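14-3-3 protein (Cryptosporidium parvum, PDB 3EFZ) probably binds phosphoserine-containing segments of partner proteins, as a dimeric 14-3-3 adaptor in cell signalling. Local coordinates at residues B[151-156]-B[173-178]; B[144-149]-B[196-201]; B[166-171]-B[207-212]; B[72-77]-B[118-123]; B[181-184]-B[188-191]. One frame throughout, in Å; residues are numbered along the deposited sequence.

Interactions 1, 2 and 3 cluster, the centre of interaction 1 about 7 Å from that of interaction 2 and 8 Å from that of interaction 3. Arg153 of interaction 1, a predicted phosphoserine contact, has its side chain about 4 Å from that of Arg79, the other predicted one; the side chains of Asn201 (interaction 2) and Leu209 (interaction 3) lie about 3 Å and 4 Å from that of Arg153. Interaction 4, at the dimer interface, is joined to interaction 1, about 14 Å away between centres, by a Lys155-Glu122 salt bridge. The centre of interaction 5 is about 28 Å from that of interaction 4; it meets interaction 2 through Glu182 and Thr198.

Interaction 1 (B[151-156]-B[173-178]); sequences LMRYKA and EFYEDA
Arg153 and Tyr175 meet at about a right angle, each reaching out from its own helix. The guanidinium and phenol planes are only 24° apart, and Tyr175 OH comes in at the guanidinium edge, in its plane. Arg153 NE donates to Tyr175 OH over 3.0 Å, and the bond is almost perfectly straight at 179°. The arginine stretches away with CG anti to the backbone N (chi1 173°) and bends only further out, which swings NE round to face the phenol. Asp150 OD1 is a second hydrogen-bonding partner of the same hydroxyl. In 14-3-3 proteins an arginine of this kind lines the groove that receives the phosphopeptide, and Arg153 is predicted to contact the phosphoserine, with Arg79 beside it. Tyr175 would then be a second-shell group, its straight bond to NE steadying the turn of the arginine head. One residue back on each helix the contact is apolar. Met152 CG lies at the edge of the Phe174 ring, 3.8 Å from CE1 and 4.0 Å from CD1, with the two side chains set obliquely. Met152 continues onto Ala171 and Gln170 of helix 161-185, while Phe174 also packs against Ile145 and Lys148 of helix 138-158.

Interaction 2 (B[144-149]-B[196-201]); sequences CIKLKG and LATILN
Lys146 carries the whole contact from its side, stretching across to Thr198, Ala197 and Asn201 on the other helix. The tight part is where the aliphatic chain reaches that helix, roughly at right angles to its axis. Lys146 CD packs 3.6 Å from Thr198 OG1, the two side chains passing each other in opposite directions, and Lys146 CE comes 3.4 Å from Asn201 ND2, where lysine and amide cross at about a right angle. The chain runs extended as far as CE and then bends (chi4 -82°), bringing Lys146 NZ to 3.5 Å from Asn201 ND2. Neither nitrogen bonds the other. Instead both use the carboxylate of Asp150, NZ in a salt bridge to OD2 and ND2 in a hydrogen bond to OD1, and that shared acceptor holds the two donors side by side. Thr198 OG1 is bonded to Leu194 O in its own helix and to Glu182 OE2 of helix 161-185. The looser part is toward Ala197, whose CB is 4.2 Å from Lys146 CE, on a flank where lysine and alanine are both partly exposed. The segments run nearly parallel, at 16°, with their axes 10.6 Å apart, a spacing bridged by the lysine. Helix 161-185 lies against the pair through Phe174 and Tyr175, helix 100-131 backs segment 144-149 at Ile128 and Val124, and helices 213-228 and 239-256 cover the far side of segment 196-201.

Interaction 3 (B[166-171]-B[207-212]); sequences QCIKQA and YDLLGN
Leu209 and Leu210 are the two central residues of a type I beta turn, Asp208 to Gly211, in the link between helices 193-207 and 213-228, and both close on Ile168 of helix 161-185. The turn is held by Gly211 N bonded to Asp208 O at 2.9 Å, and Gly211 leaves it with positive phi. Ile168 divides its two branches between the leucines. Its longer arm goes to Leu209: CD1 rests 3.9 Å from Leu209 CB, with CG1 close behind at 4.0 Å from the same atom, and the two side chains are inclined to each other. The short branch serves Leu210, with Ile168 CG2 3.7 Å from Leu210 CD2 and 3.9 Å from Leu210 CG, these side chains running past each other in opposite directions. The split follows from the isoleucine's first torsion (chi1 -69°), which puts CG1 beside the backbone N and CG2 anti to it. All of this is carbon against carbon, apart from Ile168 CD1 lying 3.9 Å from Leu209 O. Asn212 then starts the next helix as its N-cap, with OD1 accepting from Gly215 N. Around the contact, Ile168 is backed by Ala156 of helix 138-158, Leu210 also leans on Leu205 of helix 193-207, and the side chain of Leu209 reaches to about 4 Å from that of Arg153, a predicted phosphoserine contact on helix 138-158.

Interaction 4 (B[72-77]-B[118-123]); sequences RNRVTS and LLESED
Val75 and Ser121, with CA atoms 6.9 Å apart, mark where the two antiparallel segments come nearest, their directions 155° apart and their axes 9.6 Å from each other. Beside this point Arg74 reaches across to Glu120, the two side chains crossing at about a right angle. The arginine grips the carboxylate side-on with two nitrogens, one to each oxygen. Arg74 NH1 to Glu120 OE2 is the cleaner bond, 2.9 Å and 168°, in the guanidinium plane and on the syn lone pair. Arg74 NE to Glu120 OE1 is shorter, 2.7 Å, but bent to 138° and off both planes. Arg74 gets there by running extended from CG to NE. Nearer the helices, Val75 CG2 packs 3.9 Å from Glu120 CB and 4.1 Å from Ser121 N, while Tyr154 of helix 138-158 backs the valine. Helices 63-81 and 100-131 also form part of the dimer interface: Ser77 OG and Asn73 ND2 bond Glu120 OE2 and Asp123 OD2 of the second subunit. Two bonds to two oxygens fix the rotation of the Glu120 carboxylate, which probably offsets much of the charge of Arg74 at a place where the neighbouring subunit's Glu120 also packs against it.

Interaction 5 (B[181-184]-B[188-191]); sequences RERS and KYPS
Glu182 OE2 is hydrogen-bonded with Thr198 OG1, a bond that ties helix 161-185 to helix 193-207, while the backbone of Glu182 turns toward Tyr189. Glu182 O lies 3.5 Å from Tyr189 CB. The chain leaves the helix just beyond, doubles back, and sets the tyrosine against the last turn of the helix it has just left. Tyr189 has CG between its own backbone N and carbonyl carbon (chi1 80°), and the ring is thereby laid over the backbone and side chain of Arg183. Arg183 CG sits over one face, offset toward the rim, 3.5 Å from Tyr189 CE1 and 3.8 Å from the ring centroid, a CH-pi contact 23° off the normal. Pro190 CD covers the opposite face, also offset, so that the ring is sandwiched between an arginine methylene and the next residue's pyrrolidine. This is how the protein, an all-helical 14-3-3 fold, turns from helix 161-185 into helix 193-207: a short connection with Tyr189 and Pro190 in a 3-10 segment, packed back onto the end of the preceding helix. The arginine's charged end does not stack on the phenol. Its chain bends beyond CG, and the guanidinium plane stands 73° from the ring. On the backbone side, Arg183 O is 3.6 Å from Tyr189 CD2, a van der Waals approach. Tyr195 of helix 193-207 meets the Tyr189 ring edge-to-face and touches both Glu182 and Arg183.

Interaction 1 (B[151-156]-B[173-178])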
# COMPACT_ATOMS: atom_id res chain seq x y z
N LEU B 151 13.81 6.22 3.83
CA LEU B 151 14.12 5.21 2.82
C LEU B 151 15.52 4.59 2.96
O LEU B 151 15.69 3.41 2.72
CB LEU B 151 13.94 5.75 1.39
CG LEU B 151 12.53 6.16 0.92
CD1 LEU B 151 12.65 6.73 -0.45
CD2 LEU B 151 11.53 5.00 0.94
N MET B 152 16.51 5.39 3.32
CA MET B 152 17.81 4.85 3.69
C MET B 152 17.77 3.91 4.91
O MET B 152 18.45 2.87 4.94
CB MET B 152 18.82 5.98 3.91
CG MET B 152 19.35 6.59 2.62
SD MET B 152 20.11 5.35 1.55
CE MET B 152 19.45 5.92 0.00
N ARG B 153 16.98 4.30 5.91
CA ARG B 153 16.74 3.49 7.13
C ARG B 153 16.12 2.15 6.75
O ARG B 153 16.47 1.11 7.33
CB ARG B 153 15.87 4.25 8.14
CG ARG B 153 15.40 3.45 9.38
CD ARG B 153 14.91 4.38 10.53
NE ARG B 153 13.80 5.26 10.11
CZ ARG B 153 12.51 4.90 10.12
NH1 ARG B 153 12.15 3.70 10.56
NH2 ARG B 153 11.58 5.76 9.70
N TYR B 154 15.20 2.17 5.78
CA TYR B 154 14.58 0.93 5.30
C TYR B 154 15.59 0.01 4.63
O TYR B 154 15.51 -1.20 4.80
CB TYR B 154 13.44 1.22 4.32
CG TYR B 154 12.24 1.98 4.86
CD1 TYR B 154 12.06 2.21 6.24
CD2 TYR B 154 11.26 2.43 3.98
CE1 TYR B 154 10.93 2.90 6.70
CE2 TYR B 154 10.13 3.10 4.43
CZ TYR B 154 9.98 3.34 5.77
OH TYR B 154 8.83 4.01 6.13
N LYS B 155 16.51 0.58 3.84
CA LYS B 155 17.51 -0.22 3.10
C LYS B 155 18.44 -0.86 4.12
O LYS B 155 18.81 -2.03 3.98
CB LYS B 155 18.34 0.63 2.11
CG LYS B 155 17.58 1.30 0.96
CD LYS B 155 18.58 1.86 -0.06
CE LYS B 155 17.88 2.65 -1.15
NZ LYS B 155 18.80 3.07 -2.27
N ALA B 156 18.79 -0.07 5.13
CA ALA B 156 19.64 -0.47 6.26
C ALA B 156 19.08 -1.65 7.06
O ALA B 156 19.85 -2.40 7.65
CB ALA B 156 19.86 0.74 7.18
N GLU B 173 23.06 11.54 7.82
CA GLU B 173 23.21 12.74 7.00
C GLU B 173 21.86 13.42 6.69
O GLU B 173 21.71 14.63 6.92
CB GLU B 173 23.83 12.39 5.64
CG GLU B 173 25.17 11.70 5.63
CD GLU B 173 25.61 11.41 4.18
OE1 GLU B 173 26.12 10.28 3.91
OE2 GLU B 173 25.45 12.33 3.32
N PHE B 174 20.92 12.64 6.14
CA PHE B 174 19.61 13.16 5.69
C PHE B 174 18.77 13.72 6.82
O PHE B 174 18.17 14.78 6.68
CB PHE B 174 18.80 12.11 4.89
CG PHE B 174 19.35 11.81 3.50
CD1 PHE B 174 19.27 10.53 2.95
CD2 PHE B 174 19.97 12.82 2.75
CE1 PHE B 174 19.77 10.26 1.66
CE2 PHE B 174 20.47 12.57 1.46
CZ PHE B 174 20.38 11.28 0.92
N TYR B 175 18.73 12.99 7.94
CA TYR B 175 18.03 13.44 9.14
C TYR B 175 18.63 14.71 9.70
O TYR B 175 17.90 15.62 10.05
CB TYR B 175 18.05 12.35 10.24
CG TYR B 175 17.12 11.20 9.94
CD1 TYR B 175 15.86 11.42 9.42
CD2 TYR B 175 17.51 9.86 10.21
CE1 TYR B 175 14.98 10.37 9.13
CE2 TYR B 175 16.63 8.80 9.94
CZ TYR B 175 15.37 9.06 9.39
OH TYR B 175 14.49 8.05 9.11
N GLU B 176 19.95 14.78 9.78
CA GLU B 176 20.59 15.97 10.32
C GLU B 176 20.43 17.17 9.40
O GLU B 176 20.27 18.29 9.88
CB GLU B 176 22.05 15.71 10.69
CG GLU B 176 22.14 14.91 11.99
CD GLU B 176 23.55 14.56 12.39
OE1 GLU B 176 24.51 14.89 11.64
OE2 GLU B 176 23.71 13.95 13.48
N ASP B 177 20.42 16.92 8.08
CA ASP B 177 20.21 17.97 7.08
C ASP B 177 18.79 18.53 7.16
O ASP B 177 18.59 19.74 7.23
CB ASP B 177 20.53 17.45 5.65
CG ASP B 177 20.43 18.54 4.58
OD1 ASP B 177 20.33 18.18 3.38
OD2 ASP B 177 20.45 19.74 4.91
N ALA B 178 17.81 17.63 7.19
CA ALA B 178 16.40 17.99 7.35
C ALA B 178 16.15 18.73 8.68
O ALA B 178 15.50 19.77 8.69
CB ALA B 178 15.52 16.74 7.25

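Interaction 2 (B[144-149]-B[196-201])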
# COMPACT_ATOMS: atom_id res chain seq x y z
N CYS B 144 11.11 16.23 1.96
CA CYS B 144 11.71 15.27 1.03
C CYS B 144 13.03 14.63 1.53
O CYS B 144 13.29 13.45 1.28
CB CYS B 144 11.95 15.94 -0.32
SG CYS B 144 10.46 16.53 -1.14
N ILE B 145 13.85 15.41 2.22
CA ILE B 145 15.14 14.94 2.73
C ILE B 145 14.95 13.99 3.93
O ILE B 145 15.66 12.97 4.04
CB ILE B 145 16.07 16.15 3.03
CG1 ILE B 145 16.40 16.88 1.72
CG2 ILE B 145 17.36 15.74 3.79
CD1 ILE B 145 16.95 18.31 1.90
N LYS B 146 14.00 14.30 4.81
CA LYS B 146 13.62 13.36 5.86
C LYS B 146 13.16 12.01 5.26
O LYS B 146 13.54 10.94 5.74
CB LYS B 146 12.51 13.92 6.77
CG LYS B 146 11.79 12.82 7.51
CD LYS B 146 10.54 13.23 8.21
CE LYS B 146 9.85 12.00 8.77
NZ LYS B 146 9.04 11.29 7.77
N LEU B 147 12.34 12.11 4.21
CA LEU B 147 11.82 10.99 3.46
C LEU B 147 12.94 10.10 2.89
O LEU B 147 12.87 8.88 2.98
CB LEU B 147 10.94 11.53 2.34
CG LEU B 147 9.94 10.62 1.66
CD1 LEU B 147 8.73 11.43 1.16
CD2 LEU B 147 10.64 9.86 0.51
N LYS B 148 13.96 10.73 2.32
CA LYS B 148 15.17 10.00 1.89
C LYS B 148 15.87 9.34 3.08
O LYS B 148 16.41 8.24 2.95
CB LYS B 148 16.14 10.91 1.15
CG LYS B 148 15.63 11.45 -0.19
CD LYS B 148 16.77 11.96 -1.04
CE LYS B 148 17.40 13.26 -0.49
NZ LYS B 148 18.64 13.64 -1.23
N GLY B 149 15.87 10.02 4.22
CA GLY B 149 16.36 9.47 5.48
C GLY B 149 15.63 8.21 5.89
O GLY B 149 16.29 7.21 6.19
N LEU B 196 9.25 17.51 14.70
CA LEU B 196 9.11 16.40 15.65
C LEU B 196 9.04 15.03 14.98
O LEU B 196 9.55 14.05 15.52
CB LEU B 196 7.91 16.60 16.58
CG LEU B 196 8.02 17.76 17.57
CD1 LEU B 196 6.67 18.00 18.19
CD2 LEU B 196 9.10 17.51 18.65
N ALA B 197 8.43 14.98 13.79
CA ALA B 197 8.39 13.73 13.01
C ALA B 197 9.80 13.35 12.61
O ALA B 197 10.14 12.16 12.51
CB ALA B 197 7.50 13.86 11.77
N THR B 198 10.62 14.36 12.36
CA THR B 198 12.00 14.14 11.98
C THR B 198 12.84 13.65 13.15
O THR B 198 13.61 12.71 13.00
CB THR B 198 12.61 15.40 11.31
OG1 THR B 198 11.68 15.92 10.34
CG2 THR B 198 13.92 15.04 10.60
N ILE B 199 12.68 14.30 14.30
CA ILE B 199 13.26 13.85 15.57
C ILE B 199 12.93 12.39 15.85
O ILE B 199 13.81 11.61 16.23
CB ILE B 199 12.77 14.76 16.76
CG1 ILE B 199 13.23 16.22 16.57
CG2 ILE B 199 13.19 14.18 18.15
CD1 ILE B 199 14.71 16.51 16.92
N LEU B 200 11.65 12.02 15.67
CA LEU B 200 11.15 10.69 15.98
C LEU B 200 11.79 9.61 15.12
O LEU B 200 12.19 8.57 15.64
CB LEU B 200 9.62 10.60 15.87
CG LEU B 200 8.98 9.21 16.08
CD1 LEU B 200 9.13 8.70 17.52
CD2 LEU B 200 7.51 9.16 15.65
N ASN B 201 11.86 9.84 13.81
CA ASN B 201 12.49 8.89 12.90
C ASN B 201 14.01 8.74 13.12
O ASN B 201 14.54 7.62 13.05
CB ASN B 201 12.12 9.21 11.46
CG ASN B 201 10.67 8.85 11.13
OD1 ASN B 201 9.86 8.65 12.03
ND2 ASN B 201 10.35 8.77 9.86

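Interaction 3 (B[166-171]-B[207-212])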
# COMPACT_ATOMS: atom_id res chain seq x y z
N GLN B 166 26.78 1.88 5.49
CA GLN B 166 26.74 3.03 4.58
C GLN B 166 25.34 3.60 4.49
O GLN B 166 25.18 4.81 4.42
CB GLN B 166 27.23 2.67 3.17
CG GLN B 166 28.65 2.14 3.04
CD GLN B 166 28.84 1.36 1.74
OE1 GLN B 166 29.58 0.37 1.69
NE2 GLN B 166 28.15 1.79 0.69
N CYS B 167 24.31 2.75 4.47
CA CYS B 167 22.92 3.25 4.47
C CYS B 167 22.58 3.95 5.78
O CYS B 167 21.85 4.93 5.78
CB CYS B 167 21.88 2.15 4.18
SG CYS B 167 21.92 1.56 2.48
N ILE B 168 23.08 3.42 6.90
CA ILE B 168 22.85 4.08 8.19
C ILE B 168 23.54 5.45 8.18
O ILE B 168 22.94 6.45 8.59
CB ILE B 168 23.32 3.22 9.38
CG1 ILE B 168 22.41 1.99 9.54
CG2 ILE B 168 23.31 4.04 10.68
CD1 ILE B 168 23.04 0.83 10.28
N LYS B 169 24.77 5.49 7.68
CA LYS B 169 25.49 6.76 7.56
C LYS B 169 24.74 7.77 6.67
O LYS B 169 24.62 8.92 7.07
CB LYS B 169 26.93 6.58 7.10
CG LYS B 169 27.69 7.90 7.18
CD LYS B 169 29.14 7.82 6.78
CE LYS B 169 29.75 9.24 6.80
NZ LYS B 169 28.92 10.21 5.98
N GLN B 170 24.24 7.34 5.51
CA GLN B 170 23.44 8.22 4.63
C GLN B 170 22.14 8.67 5.28
O GLN B 170 21.70 9.78 5.01
CB GLN B 170 23.09 7.56 3.28
CG GLN B 170 24.24 7.31 2.30
CD GLN B 170 23.78 6.62 1.01
OE1 GLN B 170 23.07 7.22 0.19
NE2 GLN B 170 24.19 5.37 0.81
N ALA B 171 21.52 7.81 6.10
CA ALA B 171 20.30 8.17 6.85
C ALA B 171 20.56 9.24 7.91
O ALA B 171 19.76 10.17 8.07
CB ALA B 171 19.65 6.93 7.51
N TYR B 207 17.93 4.27 18.14
CA TYR B 207 17.51 3.19 18.99
C TYR B 207 17.80 1.84 18.34
O TYR B 207 18.53 1.03 18.90
CB TYR B 207 16.02 3.32 19.35
CG TYR B 207 15.51 2.30 20.36
CD1 TYR B 207 15.29 2.66 21.70
CD2 TYR B 207 15.23 0.98 19.98
CE1 TYR B 207 14.81 1.72 22.62
CE2 TYR B 207 14.76 0.05 20.88
CZ TYR B 207 14.55 0.42 22.21
OH TYR B 207 14.09 -0.53 23.10
N ASP B 208 17.25 1.61 17.16
CA ASP B 208 17.34 0.29 16.54
C ASP B 208 18.68 0.12 15.81
O ASP B 208 19.63 -0.45 16.39
CB ASP B 208 16.13 0.03 15.63
CG ASP B 208 16.00 -1.43 15.23
OD1 ASP B 208 16.90 -2.23 15.58
OD2 ASP B 208 15.00 -1.78 14.55
N LEU B 209 18.77 0.64 14.58
CA LEU B 209 19.91 0.45 13.69
C LEU B 209 21.29 0.82 14.26
O LEU B 209 22.27 0.13 14.01
CB LEU B 209 19.70 1.16 12.35
CG LEU B 209 18.83 0.55 11.24
CD1 LEU B 209 19.11 -0.94 11.06
CD2 LEU B 209 17.35 0.83 11.45
N LEU B 210 21.35 1.93 15.00
CA LEU B 210 22.61 2.41 15.57
C LEU B 210 22.96 1.69 16.87
O LEU B 210 24.08 1.81 17.38
CB LEU B 210 22.59 3.94 15.75
CG LEU B 210 22.82 4.75 14.46
CD1 LEU B 210 22.20 6.14 14.51
CD2 LEU B 210 24.31 4.83 14.15
N GLY B 211 22.00 0.93 17.40
CA GLY B 211 22.18 0.13 18.62
C GLY B 211 22.51 0.97 19.83
O GLY B 211 23.30 0.55 20.68
N ASN B 212 21.90 2.16 19.92
CA ASN B 212 22.18 3.11 21.01
C ASN B 212 20.88 3.60 21.67
O ASN B 212 20.50 4.76 21.50
CB ASN B 212 23.03 4.27 20.46
CG ASN B 212 23.43 5.29 21.53
OD1 ASN B 212 23.34 5.03 22.75
ND2 ASN B 212 23.89 6.45 21.08

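Interaction 4 (B[72-77]-B[118-123])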
# COMPACT_ATOMS: atom_id res chain seq x y z
N ARG B 72 6.56 5.62 -2.23
CA ARG B 72 6.99 5.75 -0.83
C ARG B 72 6.01 4.95 0.03
O ARG B 72 6.39 4.25 0.95
CB ARG B 72 6.91 7.22 -0.42
CG ARG B 72 7.76 7.68 0.74
CD ARG B 72 7.43 7.22 2.16
NE ARG B 72 6.03 6.97 2.44
CZ ARG B 72 5.51 6.85 3.66
NH1 ARG B 72 6.27 7.01 4.74
NH2 ARG B 72 4.21 6.60 3.82
N ASN B 73 4.73 5.11 -0.30
CA ASN B 73 3.63 4.53 0.48
C ASN B 73 3.61 3.03 0.25
O ASN B 73 3.54 2.26 1.20
CB ASN B 73 2.30 5.18 0.12
CG ASN B 73 2.16 6.62 0.63
OD1 ASN B 73 2.91 7.09 1.50
ND2 ASN B 73 1.17 7.32 0.11
N ARG B 74 3.71 2.61 -1.01
CA ARG B 74 3.89 1.20 -1.32
C ARG B 74 5.02 0.52 -0.52
O ARG B 74 4.84 -0.57 0.00
CB ARG B 74 4.14 1.02 -2.82
CG ARG B 74 4.89 -0.26 -3.22
CD ARG B 74 4.57 -0.65 -4.67
NE ARG B 74 5.49 -1.66 -5.21
CZ ARG B 74 5.27 -2.97 -5.24
NH1 ARG B 74 6.20 -3.77 -5.76
NH2 ARG B 74 4.12 -3.49 -4.77
N VAL B 75 6.19 1.16 -0.52
CA VAL B 75 7.40 0.63 0.14
C VAL B 75 7.22 0.50 1.67
O VAL B 75 7.70 -0.44 2.29
CB VAL B 75 8.65 1.52 -0.20
CG1 VAL B 75 9.72 1.39 0.85
CG2 VAL B 75 9.21 1.16 -1.53
N THR B 76 6.51 1.46 2.25
CA THR B 76 6.07 1.41 3.65
C THR B 76 5.10 0.23 3.86
O THR B 76 5.22 -0.50 4.86
CB THR B 76 5.43 2.75 4.05
OG1 THR B 76 6.34 3.81 3.74
CG2 THR B 76 5.15 2.81 5.55
N SER B 77 4.17 0.04 2.93
CA SER B 77 3.28 -1.11 3.03
C SER B 77 4.00 -2.44 2.84
O SER B 77 3.66 -3.39 3.51
CB SER B 77 2.07 -1.01 2.11
OG SER B 77 1.26 0.12 2.46
N LEU B 118 14.23 -2.29 -1.71
CA LEU B 118 15.54 -1.78 -2.17
C LEU B 118 15.49 -1.05 -3.51
O LEU B 118 16.02 0.05 -3.63
CB LEU B 118 16.58 -2.90 -2.30
CG LEU B 118 16.97 -3.64 -1.01
CD1 LEU B 118 17.88 -4.78 -1.38
CD2 LEU B 118 17.63 -2.70 0.02
N LEU B 119 14.87 -1.68 -4.50
CA LEU B 119 14.82 -1.16 -5.86
C LEU B 119 13.93 0.07 -5.96
O LEU B 119 14.32 1.07 -6.57
CB LEU B 119 14.37 -2.23 -6.85
CG LEU B 119 15.39 -3.33 -7.15
CD1 LEU B 119 14.76 -4.50 -7.89
CD2 LEU B 119 16.57 -2.77 -7.94
N GLU B 120 12.76 0.00 -5.33
CA GLU B 120 11.77 1.07 -5.45
C GLU B 120 12.08 2.26 -4.56
O GLU B 120 11.71 3.39 -4.88
CB GLU B 120 10.35 0.54 -5.23
CG GLU B 120 9.87 -0.33 -6.39
CD GLU B 120 8.73 -1.27 -6.00
OE1 GLU B 120 8.05 -1.01 -4.98
OE2 GLU B 120 8.50 -2.27 -6.73
N SER B 121 12.74 2.03 -3.44
CA SER B 121 13.20 3.16 -2.66
C SER B 121 14.30 3.96 -3.40
O SER B 121 14.34 5.18 -3.33
CB SER B 121 13.57 2.74 -1.22
OG SER B 121 14.70 1.89 -1.22
N GLU B 122 15.17 3.29 -4.15
CA GLU B 122 16.12 4.02 -4.97
C GLU B 122 15.38 4.83 -6.06
O GLU B 122 15.76 5.97 -6.34
CB GLU B 122 17.19 3.07 -5.53
CG GLU B 122 18.37 3.72 -6.24
CD GLU B 122 19.05 4.83 -5.45
OE1 GLU B 122 19.52 5.78 -6.10
OE2 GLU B 122 19.14 4.74 -4.21
N ASP B 123 14.30 4.27 -6.63
CA ASP B 123 13.43 4.97 -7.58
C ASP B 123 12.90 6.28 -6.99
O ASP B 123 13.04 7.34 -7.61
CB ASP B 123 12.24 4.09 -8.00
CG ASP B 123 12.59 2.99 -9.02
OD1 ASP B 123 13.65 3.09 -9.70
OD2 ASP B 123 11.77 2.04 -9.15

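Interaction 5 (B[181-184]-B[188-191])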
# COMPACT_ATOMS: atom_id res chain seq x y z
N ARG B 181 17.59 22.28 8.41
CA ARG B 181 16.68 23.09 7.60
C ARG B 181 15.41 23.47 8.38
O ARG B 181 14.97 24.62 8.34
CB ARG B 181 16.31 22.35 6.31
CG ARG B 181 17.41 22.29 5.29
CD ARG B 181 17.04 21.26 4.23
NE ARG B 181 18.02 21.13 3.16
CZ ARG B 181 17.93 21.72 1.97
NH1 ARG B 181 16.90 22.54 1.68
NH2 ARG B 181 18.87 21.51 1.08
N GLU B 182 14.85 22.51 9.12
CA GLU B 182 13.73 22.81 10.03
C GLU B 182 14.04 23.86 11.10
O GLU B 182 13.24 24.76 11.33
CB GLU B 182 13.16 21.52 10.64
CG GLU B 182 12.50 20.62 9.57
CD GLU B 182 12.62 19.13 9.85
OE1 GLU B 182 13.07 18.76 10.96
OE2 GLU B 182 12.28 18.33 8.95
N ARG B 183 15.22 23.74 11.73
CA ARG B 183 15.73 24.73 12.70
C ARG B 183 15.86 26.14 12.11
O ARG B 183 15.53 27.13 12.78
CB ARG B 183 17.08 24.28 13.28
CG ARG B 183 16.97 23.19 14.36
CD ARG B 183 18.32 22.88 15.03
NE ARG B 183 18.83 21.56 14.62
CZ ARG B 183 19.91 21.35 13.87
NH1 ARG B 183 20.64 22.37 13.43
NH2 ARG B 183 20.27 20.11 13.56
N SER B 184 16.33 26.21 10.87
CA SER B 184 16.56 27.47 10.15
C SER B 184 15.28 28.17 9.70
O SER B 184 15.15 29.40 9.81
CB SER B 184 17.41 27.20 8.91
OG SER B 184 18.75 26.93 9.24
N LYS B 188 8.70 28.59 15.20
CA LYS B 188 8.58 27.83 16.44
C LYS B 188 8.90 26.35 16.19
O LYS B 188 8.08 25.46 16.44
CB LYS B 188 7.18 28.03 17.05
CG LYS B 188 7.12 27.93 18.57
CD LYS B 188 5.73 28.31 19.08
N TYR B 189 10.11 26.10 15.68
CA TYR B 189 10.51 24.77 15.24
C TYR B 189 10.46 23.67 16.30
O TYR B 189 10.11 22.54 15.95
CB TYR B 189 11.88 24.80 14.53
CG TYR B 189 13.08 24.83 15.45
CD1 TYR B 189 13.54 23.66 16.06
CD2 TYR B 189 13.76 26.01 15.70
CE1 TYR B 189 14.64 23.67 16.91
CE2 TYR B 189 14.87 26.04 16.55
CZ TYR B 189 15.30 24.86 17.15
OH TYR B 189 16.39 24.87 17.99
N PRO B 190 10.81 23.98 17.58
CA PRO B 190 10.90 22.87 18.53
C PRO B 190 9.58 22.11 18.73
O PRO B 190 9.62 20.92 19.04
CB PRO B 190 11.36 23.54 19.83
CG PRO B 190 11.97 24.84 19.40
CD PRO B 190 11.13 25.26 18.24
N SER B 191 8.45 22.79 18.53
CA SER B 191 7.13 22.18 18.61
C SER B 191 6.43 22.02 17.25
O SER B 191 5.21 21.82 17.20
CB SER B 191 6.25 22.99 19.55
OG SER B 191 5.98 24.26 18.98